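Local coordinates for omega transaminase (Pseudomonas sp., PDB 5LHA), which probably catalyses the PLP-dependent transfer of amino groups between amines and keto acids, here with its cofactor in the aminated pyridoxamine phosphate form, at residues A116-S121 and L302-F307; G123-V128 and H158-G163; L132-Q137 and H323-G328; L151-G156 and L228-V233. One frame throughout, in Å; residues are numbered along the deposited sequence. Where two conformers were deposited one is given.

Interaction 1: A116-S121 and L302-F307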
loop_
_atom_site.group_PDB
_atom_site.type_symbol
_atom_site.label_atom_id
_atom_site.label_comp_id
_atom_site.label_asym_id
_atom_site.label_seq_id
_atom_site.Cartn_x
_atom_site.Cartn_y
_atom_site.Cartn_z
ATOM N N ALA A 116 1.044 -30.235 11.802
ATOM C CA ALA A 116 1.308 -31.257 10.797
ATOM C C ALA A 116 2.573 -31.019 9.985
ATOM O O ALA A 116 3.235 -31.989 9.607
ATOM C CB ALA A 116 0.116 -31.384 9.838
ATOM N N ARG A 117 2.929 -29.762 9.715
ATOM C CA ARG A 117 4.059 -29.425 8.862
ATOM C C ARG A 117 4.901 -28.333 9.513
ATOM O O ARG A 117 4.381 -27.452 10.205
ATOM C CB ARG A 117 3.586 -28.953 7.480
ATOM C CG ARG A 117 2.846 -30.005 6.675
ATOM C CD ARG A 117 3.806 -31.022 6.085
ATOM N NE ARG A 117 3.128 -31.985 5.218
ATOM C CZ ARG A 117 2.575 -33.119 5.642
ATOM N NH1 ARG A 117 2.619 -33.450 6.924
ATOM N NH2 ARG A 117 1.986 -33.933 4.781
ATOM N N VAL A 118 6.212 -28.403 9.274
ATOM C CA VAL A 118 7.174 -27.418 9.756
ATOM C C VAL A 118 7.837 -26.761 8.555
ATOM O O VAL A 118 8.217 -27.447 7.598
ATOM C CB VAL A 118 8.251 -28.046 10.661
ATOM C CG1 VAL A 118 9.056 -26.949 11.348
ATOM C CG2 VAL A 118 7.648 -29.011 11.672
ATOM N N LEU A 119 7.957 -25.432 8.597
ATOM C CA LEU A 119 8.828 -24.686 7.694
ATOM C C LEU A 119 9.939 -24.070 8.537
ATOM O O LEU A 119 9.698 -23.128 9.303
ATOM C CB LEU A 119 8.055 -23.626 6.914
ATOM C CG LEU A 119 8.588 -23.416 5.494
ATOM C CD1 LEU A 119 7.571 -22.676 4.657
ATOM C CD2 LEU A 119 9.918 -22.669 5.495
ATOM N N PHE A 120 11.154 -24.592 8.373
ATOM C CA PHE A 120 12.293 -24.219 9.196
ATOM C C PHE A 120 12.905 -22.913 8.708
ATOM O O PHE A 120 12.770 -22.516 7.549
ATOM C CB PHE A 120 13.359 -25.324 9.180
ATOM C CG PHE A 120 13.000 -26.533 10.007
ATOM C CD1 PHE A 120 13.043 -26.488 11.393
ATOM C CD2 PHE A 120 12.585 -27.707 9.396
ATOM C CE1 PHE A 120 12.695 -27.597 12.144
ATOM C CE2 PHE A 120 12.238 -28.809 10.147
ATOM C CZ PHE A 120 12.298 -28.753 11.521
ATOM N N SER A 121 13.601 -22.252 9.624
ATOM C CA SER A 121 14.242 -20.977 9.355
ATOM C C SER A 121 15.348 -20.797 10.391
ATOM O O SER A 121 15.813 -21.781 10.979
ATOM C CB SER A 121 13.184 -19.856 9.342
ATOM O OG SER A 121 12.567 -19.702 10.613
ATOM N N LEU A 302 18.289 -21.007 14.903
ATOM C CA LEU A 302 17.255 -21.833 14.296
ATOM C C LEU A 302 15.896 -21.226 14.596
ATOM O O LEU A 302 15.619 -20.830 15.729
ATOM C CB LEU A 302 17.307 -23.272 14.830
ATOM C CG LEU A 302 16.342 -24.320 14.271
ATOM C CD1 LEU A 302 16.681 -24.698 12.828
ATOM C CD2 LEU A 302 16.250 -25.552 15.156
ATOM N N GLY A 303 15.036 -21.205 13.579
ATOM C CA GLY A 303 13.651 -20.837 13.759
ATOM C C GLY A 303 12.767 -21.884 13.111
ATOM O O GLY A 303 13.216 -22.683 12.287
ATOM N N ALA A 304 11.500 -21.893 13.517
ATOM C CA ALA A 304 10.551 -22.836 12.938
ATOM C C ALA A 304 9.144 -22.267 12.978
ATOM O O ALA A 304 8.761 -21.593 13.939
ATOM C CB ALA A 304 10.579 -24.197 13.650
ATOM N N THR A 305 8.398 -22.526 11.909
ATOM C CA THR A 305 6.973 -22.243 11.838
ATOM C C THR A 305 6.241 -23.556 11.602
ATOM O O THR A 305 6.508 -24.244 10.612
ATOM C CB THR A 305 6.682 -21.258 10.714
ATOM O OG1 THR A 305 7.604 -20.169 10.812
ATOM C CG2 THR A 305 5.249 -20.709 10.838
ATOM N N LEU A 306 5.335 -23.908 12.508
ATOM C CA LEU A 306 4.544 -25.131 12.386
ATOM C C LEU A 306 3.133 -24.785 11.946
ATOM O O LEU A 306 2.577 -23.772 12.368
ATOM C CB LEU A 306 4.482 -25.907 13.703
ATOM C CG LEU A 306 5.702 -26.745 14.111
ATOM C CD1 LEU A 306 6.860 -25.853 14.532
ATOM C CD2 LEU A 306 5.341 -27.717 15.222
ATOM N N PHE A 307 2.555 -25.648 11.115
ATOM C CA PHE A 307 1.223 -25.463 10.561
ATOM C C PHE A 307 0.384 -26.687 10.876
ATOM O O PHE A 307 0.871 -27.818 10.812
ATOM C CB PHE A 307 1.286 -25.228 9.048
ATOM C CG PHE A 307 2.194 -24.088 8.660
ATOM C CD1 PHE A 307 3.563 -24.271 8.556
ATOM C CD2 PHE A 307 1.669 -22.827 8.414
ATOM C CE1 PHE A 307 4.400 -23.214 8.219
ATOM C CE2 PHE A 307 2.503 -21.763 8.072
ATOM C CZ PHE A 307 3.864 -21.960 7.971
HETATM O O HOH W 1 10.243 -20.740 10.058
#

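Interaction 2: G123-V128 and H158-G163. With PMP (4'-deoxy-4'-aminopyridoxal-5'-phosphate), chain E.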
loop_
_atom_site.group_PDB
_atom_site.type_symbol
_atom_site.label_atom_id
_atom_site.label_comp_id
_atom_site.label_asym_id
_atom_site.label_seq_id
_atom_site.Cartn_x
_atom_site.Cartn_y
_atom_site.Cartn_z
ATOM N N GLY A 123 15.462 -17.897 12.825
ATOM C CA GLY A 123 15.202 -17.013 13.945
ATOM C C GLY A 123 13.727 -16.710 14.045
ATOM O O GLY A 123 12.915 -17.220 13.273
ATOM N N GLY A 124 13.393 -15.886 15.045
ATOM C CA GLY A 124 11.994 -15.582 15.320
ATOM C C GLY A 124 11.340 -14.693 14.277
ATOM O O GLY A 124 10.176 -14.893 13.924
ATOM N N SER A 125 12.066 -13.679 13.794
ATOM C CA SER A 125 11.544 -12.836 12.724
ATOM C C SER A 125 11.296 -13.647 11.463
ATOM O O SER A 125 10.328 -13.393 10.739
ATOM C CB SER A 125 12.511 -11.695 12.427
ATOM O OG SER A 125 12.692 -10.882 13.563
ATOM N N ASP A 126 12.189 -14.600 11.160
ATOM C CA ASP A 126 11.941 -15.532 10.062
ATOM C C ASP A 126 10.642 -16.284 10.275
ATOM O O ASP A 126 9.859 -16.472 9.338
ATOM C CB ASP A 126 13.071 -16.554 9.920
ATOM C CG ASP A 126 14.413 -15.946 9.656
ATOM O OD1 ASP A 126 14.550 -14.708 9.675
ATOM O OD2 ASP A 126 15.346 -16.742 9.392
ATOM N N ALA A 127 10.450 -16.818 11.484
ATOM C CA ALA A 127 9.256 -17.610 11.762
ATOM C C ALA A 127 8.001 -16.772 11.602
ATOM O O ALA A 127 6.986 -17.247 11.087
ATOM C CB ALA A 127 9.334 -18.201 13.167
ATOM N N VAL A 128 8.069 -15.506 12.014
ATOM C CA VAL A 128 6.929 -14.607 11.880
ATOM C C VAL A 128 6.707 -14.248 10.416
ATOM O O VAL A 128 5.585 -14.341 9.899
ATOM C CB VAL A 128 7.132 -13.360 12.759
ATOM C CG1 VAL A 128 6.108 -12.291 12.412
ATOM C CG2 VAL A 128 7.050 -13.746 14.242
ATOM N N HIS A 158 7.000 -8.868 17.066
ATOM C CA HIS A 158 7.055 -10.021 16.182
ATOM C C HIS A 158 8.258 -9.949 15.240
ATOM O O HIS A 158 8.209 -10.468 14.120
ATOM C CB HIS A 158 5.753 -10.125 15.378
ATOM C CG HIS A 158 4.522 -10.051 16.225
ATOM N ND1 HIS A 158 4.137 -11.072 17.066
ATOM C CD2 HIS A 158 3.622 -9.055 16.404
ATOM C CE1 HIS A 158 3.038 -10.718 17.709
ATOM N NE2 HIS A 158 2.707 -9.497 17.326
ATOM N N GLY A 159 9.354 -9.345 15.691
ATOM C CA GLY A 159 10.557 -9.272 14.882
ATOM C C GLY A 159 10.636 -8.044 13.994
ATOM O O GLY A 159 9.781 -7.153 14.022
ATOM N N VAL A 160 11.672 -8.025 13.146
ATOM C CA VAL A 160 12.044 -6.804 12.431
ATOM C C VAL A 160 12.247 -7.014 10.933
ATOM O O VAL A 160 12.774 -6.127 10.253
ATOM C CB VAL A 160 13.317 -6.178 13.032
ATOM C CG1 VAL A 160 13.095 -5.784 14.476
ATOM C CG2 VAL A 160 14.479 -7.140 12.916
ATOM N N HIS A 161 11.813 -8.151 10.395
ATOM C CA HIS A 161 11.592 -8.194 8.958
ATOM C C HIS A 161 10.378 -7.317 8.657
ATOM O O HIS A 161 9.592 -6.994 9.553
ATOM C CB HIS A 161 11.386 -9.632 8.471
ATOM C CG HIS A 161 12.553 -10.543 8.727
ATOM N ND1 HIS A 161 13.860 -10.113 8.743
ATOM C CD2 HIS A 161 12.597 -11.871 8.995
ATOM C CE1 HIS A 161 14.661 -11.133 8.998
ATOM N NE2 HIS A 161 13.918 -12.211 9.164
ATOM N N MET A 162 10.220 -6.920 7.391
ATOM C CA MET A 162 9.233 -5.886 7.099
ATOM C C MET A 162 7.814 -6.336 7.423
ATOM O O MET A 162 7.037 -5.572 8.009
ATOM C CB MET A 162 9.335 -5.439 5.644
ATOM C CG MET A 162 10.433 -4.414 5.429
ATOM S SD MET A 162 10.435 -3.725 3.769
ATOM C CE MET A 162 11.604 -2.374 3.941
ATOM N N GLY A 163 7.471 -7.579 7.092
ATOM C CA GLY A 163 6.183 -8.127 7.477
ATOM C C GLY A 163 5.975 -8.068 8.977
ATOM O O GLY A 163 5.001 -7.479 9.450
HETATM N N1 PMP E . 8.645 -12.463 18.197
HETATM C C2 PMP E . 8.924 -12.515 19.554
HETATM C C2A PMP E . 7.825 -12.696 20.567
HETATM C C3 PMP E . 10.149 -12.027 19.986
HETATM O O3 PMP E . 10.342 -11.712 21.305
HETATM C C4 PMP E . 11.183 -11.846 19.069
HETATM C C4A PMP E . 12.541 -11.391 19.556
HETATM N N4A PMP E . 12.487 -11.042 20.961
HETATM C C5 PMP E . 10.960 -12.074 17.710
HETATM C C6 PMP E . 9.668 -12.386 17.285
HETATM C C5A PMP E . 12.118 -11.979 16.728
HETATM O O4P PMP E . 13.125 -12.926 17.048
HETATM P P PMP E . 14.608 -12.871 16.405
HETATM O O1P PMP E . 15.405 -11.875 17.227
HETATM O O2P PMP E . 15.235 -14.244 16.535
HETATM O O3P PMP E . 14.597 -12.426 14.957
HETATM O O HOH W 2 9.610 -10.167 11.606
#

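Interaction 3: L132-Q137 and H323-G328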
loop_
_atom_site.group_PDB
_atom_site.type_symbol
_atom_site.label_atom_id
_atom_site.label_comp_id
_atom_site.label_asym_id
_atom_site.label_seq_id
_atom_site.Cartn_x
_atom_site.Cartn_y
_atom_site.Cartn_z
ATOM N N LEU A 132 3.275 -15.086 8.127
ATOM C CA LEU A 132 2.451 -14.106 7.420
ATOM C C LEU A 132 2.259 -14.475 5.956
ATOM O O LEU A 132 1.133 -14.498 5.464
ATOM C CB LEU A 132 3.078 -12.719 7.538
ATOM C CG LEU A 132 3.143 -12.213 8.977
ATOM C CD1 LEU A 132 3.868 -10.878 9.061
ATOM C CD2 LEU A 132 1.727 -12.114 9.563
ATOM N N LYS A 133 3.347 -14.767 5.245
ATOM C CA LYS A 133 3.261 -15.090 3.819
ATOM C C LYS A 133 2.541 -16.416 3.581
ATOM O O LYS A 133 1.797 -16.557 2.602
ATOM C CB LYS A 133 4.668 -15.151 3.225
ATOM C CG LYS A 133 5.355 -13.808 3.079
ATOM C CD LYS A 133 6.744 -13.967 2.468
ATOM C CE LYS A 133 6.687 -14.381 1.010
ATOM N NZ LYS A 133 7.974 -14.996 0.558
ATOM N N MET A 134 2.759 -17.408 4.450
ATOM C CA MET A 134 2.110 -18.702 4.258
ATOM C C MET A 134 0.643 -18.663 4.650
ATOM O O MET A 134 -0.158 -19.418 4.092
ATOM C CB MET A 134 2.817 -19.790 5.070
ATOM C CG MET A 134 4.245 -20.065 4.635
ATOM S SD MET A 134 4.448 -20.317 2.862
ATOM C CE MET A 134 3.469 -21.807 2.658
ATOM N N ALA A 135 0.276 -17.808 5.606
ATOM C CA ALA A 135 -1.139 -17.558 5.872
ATOM C C ALA A 135 -1.831 -17.020 4.626
ATOM O O ALA A 135 -2.951 -17.432 4.301
ATOM C CB ALA A 135 -1.300 -16.590 7.047
ATOM N N ARG A 136 -1.170 -16.097 3.919
ATOM C CA ARG A 136 -1.673 -15.625 2.632
ATOM C C ARG A 136 -1.836 -16.774 1.645
ATOM O O ARG A 136 -2.832 -16.831 0.915
ATOM C CB ARG A 136 -0.735 -14.561 2.046
ATOM C CG ARG A 136 -0.666 -13.234 2.810
ATOM C CD ARG A 136 -1.757 -12.290 2.339
ATOM N NE ARG A 136 -1.669 -10.944 2.916
ATOM C CZ ARG A 136 -1.121 -9.884 2.331
ATOM N NH1 ARG A 136 -0.585 -9.959 1.120
ATOM N NH2 ARG A 136 -1.125 -8.732 2.973
ATOM N N GLN A 137 -0.870 -17.698 1.602
ATOM C CA GLN A 137 -0.953 -18.805 0.649
ATOM C C GLN A 137 -2.084 -19.768 0.988
ATOM O O GLN A 137 -2.787 -20.236 0.089
ATOM C CB GLN A 137 0.376 -19.565 0.586
ATOM C CG GLN A 137 0.312 -20.760 -0.352
ATOM C CD GLN A 137 1.664 -21.236 -0.824
ATOM O OE1 GLN A 137 2.680 -20.575 -0.617
ATOM N NE2 GLN A 137 1.679 -22.398 -1.471
ATOM N N HIS A 323 -0.377 -24.868 -4.855
ATOM C CA HIS A 323 0.335 -25.878 -4.077
ATOM C C HIS A 323 1.847 -25.752 -4.214
ATOM O O HIS A 323 2.574 -26.597 -3.677
ATOM C CB HIS A 323 -0.102 -27.297 -4.468
ATOM C CG HIS A 323 0.149 -27.646 -5.904
ATOM N ND1 HIS A 323 -0.860 -28.025 -6.762
ATOM C CD2 HIS A 323 1.288 -27.653 -6.639
ATOM C CE1 HIS A 323 -0.351 -28.279 -7.955
ATOM N NE2 HIS A 323 0.949 -28.049 -7.910
ATOM N N MET A 324 2.325 -24.744 -4.951
ATOM C CA MET A 324 3.744 -24.426 -5.043
ATOM C C MET A 324 4.165 -23.576 -3.847
ATOM O O MET A 324 3.662 -22.463 -3.660
ATOM C CB MET A 324 4.035 -23.689 -6.349
ATOM C CG MET A 324 3.682 -24.467 -7.593
ATOM S SD MET A 324 4.643 -25.976 -7.779
ATOM C CE MET A 324 6.231 -25.297 -8.263
ATOM N N ILE A 325 5.088 -24.088 -3.042
ATOM C CA ILE A 325 5.576 -23.374 -1.862
ATOM C C ILE A 325 6.910 -22.748 -2.260
ATOM O O ILE A 325 7.966 -23.378 -2.188
ATOM C CB ILE A 325 5.693 -24.296 -0.649
ATOM C CG1 ILE A 325 4.313 -24.844 -0.274
ATOM C CG2 ILE A 325 6.334 -23.566 0.530
ATOM C CD1 ILE A 325 4.354 -25.800 0.881
ATOM N N MET A 326 6.862 -21.488 -2.694
ATOM C CA MET A 326 8.042 -20.772 -3.176
ATOM C C MET A 326 8.670 -19.907 -2.091
ATOM O O MET A 326 9.160 -18.803 -2.359
ATOM C CB MET A 326 7.689 -19.924 -4.397
ATOM C CG MET A 326 7.292 -20.729 -5.626
ATOM S SD MET A 326 8.479 -22.029 -6.020
ATOM C CE MET A 326 7.546 -23.473 -5.543
ATOM N N HIS A 327 8.672 -20.390 -0.853
ATOM C CA HIS A 327 9.190 -19.639 0.278
ATOM C C HIS A 327 10.115 -20.528 1.100
ATOM O O HIS A 327 9.785 -21.687 1.383
ATOM C CB HIS A 327 8.052 -19.119 1.156
ATOM C CG HIS A 327 8.522 -18.368 2.360
ATOM N ND1 HIS A 327 8.974 -17.070 2.290
ATOM C CD2 HIS A 327 8.645 -18.742 3.655
ATOM C CE1 HIS A 327 9.338 -16.670 3.493
ATOM N NE2 HIS A 327 9.156 -17.668 4.338
ATOM N N GLY A 328 11.264 -19.984 1.480
ATOM C CA GLY A 328 12.208 -20.722 2.295
ATOM C C GLY A 328 13.614 -20.182 2.142
ATOM O O GLY A 328 13.884 -19.302 1.325
#

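Interaction 4: L151-G156 and L228-V233. With PMP (4'-deoxy-4'-aminopyridoxal-5'-phosphate), chain E.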
loop_
_atom_site.group_PDB
_atom_site.type_symbol
_atom_site.label_atom_id
_atom_site.label_comp_id
_atom_site.label_asym_id
_atom_site.label_seq_id
_atom_site.Cartn_x
_atom_site.Cartn_y
_atom_site.Cartn_z
ATOM N N LEU A 151 -4.369 -8.975 11.878
ATOM C CA LEU A 151 -4.605 -8.304 13.147
ATOM C C LEU A 151 -3.478 -8.616 14.125
ATOM O O LEU A 151 -2.940 -9.725 14.137
ATOM C CB LEU A 151 -5.940 -8.737 13.769
ATOM C CG LEU A 151 -7.227 -8.577 12.950
ATOM C CD1 LEU A 151 -8.455 -9.108 13.701
ATOM C CD2 LEU A 151 -7.455 -7.134 12.527
ATOM N N SER A 152 -3.151 -7.644 14.974
ATOM C CA SER A 152 -2.195 -7.871 16.051
ATOM C C SER A 152 -2.537 -6.914 17.186
ATOM O O SER A 152 -3.456 -6.091 17.076
ATOM C CB SER A 152 -0.733 -7.725 15.578
ATOM O OG SER A 152 -0.391 -6.394 15.205
ATOM N N LEU A 153 -1.800 -7.049 18.285
ATOM C CA LEU A 153 -2.086 -6.377 19.540
ATOM C C LEU A 153 -1.077 -5.270 19.802
ATOM O O LEU A 153 0.083 -5.347 19.389
ATOM C CB LEU A 153 -2.055 -7.372 20.707
ATOM C CG LEU A 153 -2.936 -8.622 20.590
ATOM C CD1 LEU A 153 -2.782 -9.516 21.816
ATOM C CD2 LEU A 153 -4.381 -8.211 20.418
ATOM N N ARG A 154 -1.535 -4.243 20.510
ATOM C CA ARG A 154 -0.637 -3.209 20.987
ATOM C C ARG A 154 0.446 -3.827 21.854
ATOM O O ARG A 154 0.218 -4.820 22.552
ATOM C CB ARG A 154 -1.406 -2.159 21.780
ATOM C CG ARG A 154 -2.010 -1.073 20.918
ATOM C CD ARG A 154 -2.792 -0.079 21.757
ATOM N NE ARG A 154 -2.741 1.263 21.193
ATOM C CZ ARG A 154 -3.623 1.744 20.326
ATOM N NH1 ARG A 154 -4.633 0.987 19.916
ATOM N NH2 ARG A 154 -3.490 2.986 19.871
ATOM N N ASN A 155 1.643 -3.239 21.780
ATOM C CA ASN A 155 2.821 -3.699 22.517
ATOM C C ASN A 155 3.271 -5.085 22.071
ATOM O O ASN A 155 4.169 -5.675 22.682
ATOM C CB ASN A 155 2.579 -3.643 24.030
ATOM C CG ASN A 155 2.628 -2.220 24.568
ATOM O OD1 ASN A 155 1.845 -1.357 24.169
ATOM N ND2 ASN A 155 3.561 -1.970 25.478
ATOM N N GLY A 156 2.641 -5.628 21.034
ATOM C CA GLY A 156 3.085 -6.899 20.503
ATOM C C GLY A 156 4.380 -6.725 19.728
ATOM O O GLY A 156 4.608 -5.708 19.075
ATOM N N LEU A 228 -4.827 -13.517 12.756
ATOM C CA LEU A 228 -4.532 -12.741 13.952
ATOM C C LEU A 228 -3.295 -13.332 14.615
ATOM O O LEU A 228 -3.227 -14.546 14.832
ATOM C CB LEU A 228 -5.720 -12.764 14.921
ATOM C CG LEU A 228 -5.705 -11.969 16.232
ATOM C CD1 LEU A 228 -7.135 -11.628 16.626
ATOM C CD2 LEU A 228 -5.038 -12.724 17.362
ATOM N N ILE A 229 -2.334 -12.480 14.962
ATOM C CA ILE A 229 -1.090 -12.923 15.580
ATOM C C ILE A 229 -0.968 -12.308 16.966
ATOM O O ILE A 229 -1.234 -11.115 17.155
ATOM C CB ILE A 229 0.130 -12.579 14.700
ATOM C CG1 ILE A 229 1.418 -13.088 15.345
ATOM C CG2 ILE A 229 0.175 -11.086 14.359
ATOM C CD1 ILE A 229 2.604 -13.076 14.411
ATOM N N ALA A 230 -0.574 -13.127 17.937
ATOM C CA ALA A 230 -0.496 -12.660 19.309
ATOM C C ALA A 230 0.470 -13.536 20.087
ATOM O O ALA A 230 0.583 -14.742 19.839
ATOM C CB ALA A 230 -1.879 -12.657 19.971
ATOM N N GLU A 231 1.173 -12.906 21.037
ATOM C CA GLU A 231 2.055 -13.625 21.946
ATOM C C GLU A 231 1.257 -14.082 23.156
ATOM O O GLU A 231 0.502 -13.286 23.724
ATOM C CB GLU A 231 3.198 -12.737 22.416
ATOM C CG GLU A 231 4.030 -12.091 21.330
ATOM C CD GLU A 231 4.709 -10.823 21.829
ATOM O OE1 GLU A 231 5.679 -10.914 22.608
ATOM O OE2 GLU A 231 4.236 -9.726 21.482
ATOM N N PRO A 232 1.388 -15.333 23.591
ATOM C CA PRO A 232 0.634 -15.750 24.781
ATOM C C PRO A 232 1.006 -14.962 26.027
ATOM O O PRO A 232 0.132 -14.693 26.857
ATOM C CB PRO A 232 0.970 -17.241 24.899
ATOM C CG PRO A 232 1.316 -17.659 23.504
ATOM C CD PRO A 232 1.983 -16.472 22.875
ATOM N N VAL A 233 2.268 -14.573 26.180
ATOM C CA VAL A 233 2.674 -13.518 27.106
ATOM C C VAL A 233 3.518 -12.539 26.303
ATOM O O VAL A 233 4.525 -12.933 25.702
ATOM C CB VAL A 233 3.467 -14.063 28.308
ATOM C CG1 VAL A 233 3.847 -12.939 29.264
ATOM C CG2 VAL A 233 2.672 -15.126 29.043
HETATM N N1 PMP E . 8.645 -12.463 18.197
HETATM C C2 PMP E . 8.924 -12.515 19.554
HETATM C C2A PMP E . 7.825 -12.696 20.567
HETATM C C3 PMP E . 10.149 -12.027 19.986
HETATM O O3 PMP E . 10.342 -11.712 21.305
HETATM C C4 PMP E . 11.183 -11.846 19.069
HETATM C C4A PMP E . 12.541 -11.391 19.556
HETATM N N4A PMP E . 12.487 -11.042 20.961
HETATM C C5 PMP E . 10.960 -12.074 17.710
HETATM C C6 PMP E . 9.668 -12.386 17.285
HETATM C C5A PMP E . 12.118 -11.979 16.728
HETATM O O4P PMP E . 13.125 -12.926 17.048
HETATM P P PMP E . 14.608 -12.871 16.405
HETATM O O1P PMP E . 15.405 -11.875 17.227
HETATM O O2P PMP E . 15.235 -14.244 16.535
HETATM O O3P PMP E . 14.597 -12.426 14.957
#

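Interaction 1: A116-S121 and L302-F307
Val118 and Leu306 lie side by side, pointing the same way from neighbouring antiparallel strands of the seven-stranded mixed sheet of this fold-type I aminotransferase; strand 115-121 is the outermost within this chain. CG2 of Val118 meets CG of Leu306 at 3.9 Å, while Val118 CG1, anti to the backbone N (chi1 -169°), sits over the centre of the Phe120 ring and also touches CB of Ala304. Leu302 adds its CD1 near Phe120 CD1. On the face of Leu119, Thr305 and Phe307, the Phe307 ring turns its edge to Leu119 CB, 3.9 Å from CE1, and to Arg117 O.

The backbone ladder fixes this register. Leu119 N reaches Thr305 O over 2.8 Å at a nearly straight 172°, and Thr305 N returns a bond to Leu119 O. The regular pattern breaks at Ala116, where a classic beta bulge sets Ala116 and Arg117 opposite one residue: Phe307 O accepts from Ala116 N at 2.6 Å and from Arg117 N at 3.0 Å.

Helix 97-109 packs on the Phe120 face through Leu102, and helix 124-141 lies against the other. The second subunit bonds to the Val118 backbone, and its Trp22 meets the Phe307 ring. Thr305 OG1 is hydrogen-bonded to Ala127 O of helix 124-141; a water donates to this hydroxyl and to Leu119 O, and hydrogen-bonds Ser121 OG at 2.6 Å.

Interaction 2: G123-V128 and H158-G163
His161 and Asp126 meet with ring and carboxylate nearly coplanar, 22° between the planes. NE2 of the ring donates to Asp126 OD1 over 2.6 Å at 170°, and the acceptor lies in the ring plane. One face of the same ring receives Ser125 CB, 3.7 Å from the centroid and displaced toward the rim, a CH-pi contact. The His-carboxylate bond is thus straight and, together with the Ser125 CB contact, restrains the rotation of the imidazole, which also stacks on His161 of the second subunit. Ser125 OG, anti to its own carbonyl carbon (chi1 -61°), is placed between cofactor and loop: it donates to phosphate O3P of PMP at 2.8 Å and accepts from Val160 N at 3.1 Å. Gly159 CA passes only 3.0 Å from that OG, which leaves little room on the side of the glycine facing the helix. Val128 crosses His158 at about a right angle, with CG1 3.7 Å from His158 CB.

The phosphate is gripped further by the start of the helix, since Gly124 N bonds O2P at 2.9 Å and Ser125 N also bonds O3P; the helix dipole would be expected to favour the phosphate's negative charge there. His158 ND1 is bonded to Asp264, another residue of the PMP pocket. The contact joins the N-terminal turn of helix 124-141 to the loop leading into helix 162-166, while Ile229 of strand 225-230 touches Val128 and His158.

Interaction 3: L132-Q137 and H323-G328
Lys133 brings CD above the ND1-CE1 side of the His327 imidazole, 3.8 Å from ND1, and NZ to the ring's edge. There NZ donates to ND1 over 2.9 Å, tilted 27° from the ring plane. Chi3 of 69° bends the lysine chain and places CE for this approach. Since ND1 accepts here, the ring would carry its proton on NE2, which is bonded to Thr130 OG1, about one turn before Lys133 on the same helix; a neutral imidazole is the likely state beside the ammonium group. NZ has a second partner, Val160 O of the second subunit.

Met134 bends at chi2 and chi3, bringing SD obliquely to the His327 ring, 5.2 Å from its centroid, and its methyl CE to 4.0 Å from Ile325 CG2, where the two side chains cross at about a right angle. Farther along the helix, Gln137 extends NE2 to Met324 O at 3.0 Å; the donor stands above the carbonyl plane and the angle at hydrogen is a modest 133°. NE2 is also bonded to Ser322 O.

Helix 124-141 thereby holds the segment around strand 324-325, whose Met324 and Ile325 pair in an antiparallel ladder with the second subunit, an arrangement belonging to the subunit interface of this fold-type I enzyme.

Interaction 4: L151-G156 and L228-V233
Leu153 CG stands anti to its carbonyl carbon (chi1 -54°), and chi2 (179°) then carries CD1 to 3.8 Å from Ala230 CB; in Leu228, CG lies anti to the backbone N (chi1 -177°) and comes 4.1 Å from Leu151 CB. These pairs join neighbouring parallel strands in the large seven-stranded sheet of the fold-type I aminotransferase. The backbone link is Ile229 N to Leu151 O, 2.9 Å and nearly straight, with Leu228 CA adding a CA-H...O contact to the same oxygen. On the other side of the sheet Ile229 CG2 touches Ser152 CB at 3.7 Å, while Ser152 OG is bonded to Val167 O. Ile229 O is buried without a hydrogen-bond partner in the model, though Ser152 CA gives it a CA-H...O contact.

Beyond the strands the link passes to Gly156 and Glu231. Leu153 to Gly156 forms a type II beta turn, closed by Gly156 N to Leu153 O, and brings Gly156 up to Glu231. That carboxylate is held by backbone donors on both oxygens, OE2 by Tyr157 N and OE1 by Gly235 N. The side chain is extended beyond CG; OE2 lies 3.2 Å from Gly156 CA and OE1 3.5 Å from the methyl carbon C2A of PMP.

Overall arrangement
From the N terminus, strand 115-121 opens the loop that interaction 1 closes, 181 residues later, on strand 303-308. Helix 124-141 follows directly and serves both interaction 2, through its first turns, and interaction 3, through later ones. Interaction 2 closes a short loop at 158-163, nested within interaction 1; interaction 4 begins inside that short loop and ends at 228-233, so the two cross. Interaction 3 crosses interactions 1 and 2 and encloses interaction 4. Together they tie the sheet's 115-121 margin, helix 124-141 and the parallel strands: Thr305 OG1 and Ala127 O connect 1 with 2, Met134 packs on Phe307 between 3 and 1, and interactions 2 and 4 both reach PMP.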